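Local structure of viral CASP8 and FADD-like apoptosis regulator (Molluscum contagiosum virus subtype 1, 2BBR) at residues A59-L64 / S75-S80. The protein inhibits death-receptor-induced apoptosis, interferes with host caspase-8 recruitment and activation at the death-inducing signalling complex, and suppresses host NF-kappa-B activation. Sequence-based numbering, arbitrary orientation.
Sequences ALVEML and SRFGLS
F77, in the last turn of helix 70-77, sets its ring against L60, V61 and L64 of helix 57-66, and the three approach it from different directions. V61 CG2 lies over one face, offset toward the rim, 4.1 Å from F77 CD1. L64 comes in crosswise, with CD1 in the ring plane at the edge and 3.6 Å from F77 CE1. At the far end of the ring, F77 CZ rests 3.9 Å from L60 CB; beyond that atom the rest of the leucine turns away toward L13 of helix 10-17. V61 has CG1 anti to the backbone N (chi1 166°), which leaves CG2 beside that N; both methyls touch L79 CD1, CG2 more closely at 3.7 Å. V61 CG2 therefore touches both the face of F77 and L79 CD1, and no hydrogen bond spans the contact. Packing is closest at the F77 edge and at V61 CG2, where L60, V61 and L64 are buried, whereas the opposing segment grades outward from the partly exposed F77 and L79 to solvent-exposed S75, G78 and S80. R76 leads away to pack on helix 10-17, its NH1 making a weak hydrogen bond to S75 OG. G78 leaves the helix with positive phi, and S80 N-caps helix 81-85. Such apolar packing between consecutive helices is characteristic of the six-helix death-fold bundle of a death effector domain, here the first of two.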
loop_
_atom_site.group_PDB
_atom_site.type_symbol
_atom_site.label_atom_id
_atom_site.label_comp_id
_atom_site.label_asym_id
_atom_site.label_seq_id
_atom_site.Cartn_x
_atom_site.Cartn_y
_atom_site.Cartn_z
ATOM N N ALA A 59 -5.172 2.959 -12.171
ATOM C CA ALA A 59 -4.843 2.074 -11.060
ATOM C C ALA A 59 -3.512 1.362 -11.276
ATOM O O ALA A 59 -2.669 1.321 -10.379
ATOM C CB ALA A 59 -5.953 1.050 -10.857
ATOM N N LEU A 60 -3.326 0.802 -12.467
ATOM C CA LEU A 60 -2.088 0.097 -12.777
ATOM C C LEU A 60 -0.892 1.038 -12.753
ATOM O O LEU A 60 0.174 0.685 -12.252
ATOM C CB LEU A 60 -2.187 -0.588 -14.146
ATOM C CG LEU A 60 -2.983 -1.896 -14.221
ATOM C CD1 LEU A 60 -2.326 -2.948 -13.342
ATOM C CD2 LEU A 60 -4.415 -1.657 -13.788
ATOM N N VAL A 61 -1.067 2.234 -13.305
ATOM C CA VAL A 61 0.010 3.211 -13.322
ATOM C C VAL A 61 0.398 3.578 -11.889
ATOM O O VAL A 61 1.584 3.661 -11.563
ATOM C CB VAL A 61 -0.414 4.460 -14.126
ATOM C CG1 VAL A 61 0.535 5.616 -13.866
ATOM C CG2 VAL A 61 -0.421 4.125 -15.613
ATOM N N GLU A 62 -0.594 3.775 -11.024
ATOM C CA GLU A 62 -0.303 4.109 -9.631
ATOM C C GLU A 62 0.428 2.961 -8.948
ATOM O O GLU A 62 1.376 3.180 -8.193
ATOM C CB GLU A 62 -1.583 4.418 -8.858
ATOM C CG GLU A 62 -2.209 5.743 -9.210
ATOM C CD GLU A 62 -3.147 6.227 -8.126
ATOM O OE1 GLU A 62 -4.368 5.985 -8.235
ATOM O OE2 GLU A 62 -2.652 6.837 -7.159
ATOM N N MET A 63 -0.021 1.734 -9.196
ATOM C CA MET A 63 0.636 0.581 -8.600
ATOM C C MET A 63 2.107 0.540 -8.984
ATOM O O MET A 63 2.973 0.373 -8.128
ATOM C CB MET A 63 -0.029 -0.715 -9.052
ATOM C CG MET A 63 -1.416 -0.926 -8.493
ATOM S SD MET A 63 -2.130 -2.446 -9.115
ATOM C CE MET A 63 -3.784 -2.335 -8.439
ATOM N N LEU A 64 2.388 0.690 -10.274
ATOM C CA LEU A 64 3.775 0.653 -10.731
ATOM C C LEU A 64 4.590 1.809 -10.154
ATOM O O LEU A 64 5.761 1.642 -9.816
ATOM C CB LEU A 64 3.834 0.665 -12.262
ATOM C CG LEU A 64 3.241 -0.577 -12.943
ATOM C CD1 LEU A 64 3.276 -0.399 -14.453
ATOM C CD2 LEU A 64 4.018 -1.818 -12.523
ATOM N N SER A 75 7.868 0.958 -20.563
ATOM C CA SER A 75 7.640 -0.113 -21.528
ATOM C C SER A 75 6.191 -0.525 -21.751
ATOM O O SER A 75 5.818 -0.892 -22.866
ATOM C CB SER A 75 8.458 -1.352 -21.153
ATOM O OG SER A 75 7.969 -1.961 -19.972
ATOM N N ARG A 76 5.372 -0.460 -20.707
ATOM C CA ARG A 76 3.979 -0.866 -20.831
ATOM C C ARG A 76 2.990 0.263 -21.071
ATOM O O ARG A 76 1.951 0.050 -21.697
ATOM C CB ARG A 76 3.554 -1.644 -19.586
ATOM C CG ARG A 76 4.338 -2.926 -19.356
ATOM C CD ARG A 76 4.207 -3.862 -20.544
ATOM N NE ARG A 76 4.609 -5.228 -20.220
ATOM C CZ ARG A 76 5.842 -5.593 -19.882
ATOM N NH1 ARG A 76 6.811 -4.693 -19.819
ATOM N NH2 ARG A 76 6.103 -6.866 -19.611
ATOM N N PHE A 77 3.301 1.461 -20.586
ATOM C CA PHE A 77 2.379 2.574 -20.758
ATOM C C PHE A 77 2.968 3.813 -21.424
ATOM O O PHE A 77 2.256 4.794 -21.645
ATOM C CB PHE A 77 1.767 2.941 -19.402
ATOM C CG PHE A 77 1.016 1.807 -18.757
ATOM C CD1 PHE A 77 1.551 1.114 -17.678
ATOM C CD2 PHE A 77 -0.223 1.416 -19.251
ATOM C CE1 PHE A 77 0.862 0.046 -17.102
ATOM C CE2 PHE A 77 -0.919 0.351 -18.684
ATOM C CZ PHE A 77 -0.377 -0.335 -17.608
ATOM N N GLY A 78 4.256 3.763 -21.755
ATOM C CA GLY A 78 4.907 4.893 -22.398
ATOM C C GLY A 78 4.903 6.145 -21.543
ATOM O O GLY A 78 4.915 7.264 -22.063
ATOM N N LEU A 79 4.903 5.963 -20.229
ATOM C CA LEU A 79 4.876 7.089 -19.310
ATOM C C LEU A 79 6.170 7.303 -18.553
ATOM O O LEU A 79 6.787 6.358 -18.062
ATOM C CB LEU A 79 3.753 6.908 -18.287
ATOM C CG LEU A 79 2.312 6.918 -18.791
ATOM C CD1 LEU A 79 1.366 6.575 -17.652
ATOM C CD2 LEU A 79 1.981 8.279 -19.374
ATOM N N SER A 80 6.574 8.564 -18.463
ATOM C CA SER A 80 7.749 8.939 -17.699
ATOM C C SER A 80 7.251 9.064 -16.258
ATOM O O SER A 80 6.048 8.980 -15.999
ATOM C CB SER A 80 8.264 10.300 -18.155
ATOM O OG SER A 80 7.305 11.306 -17.868
#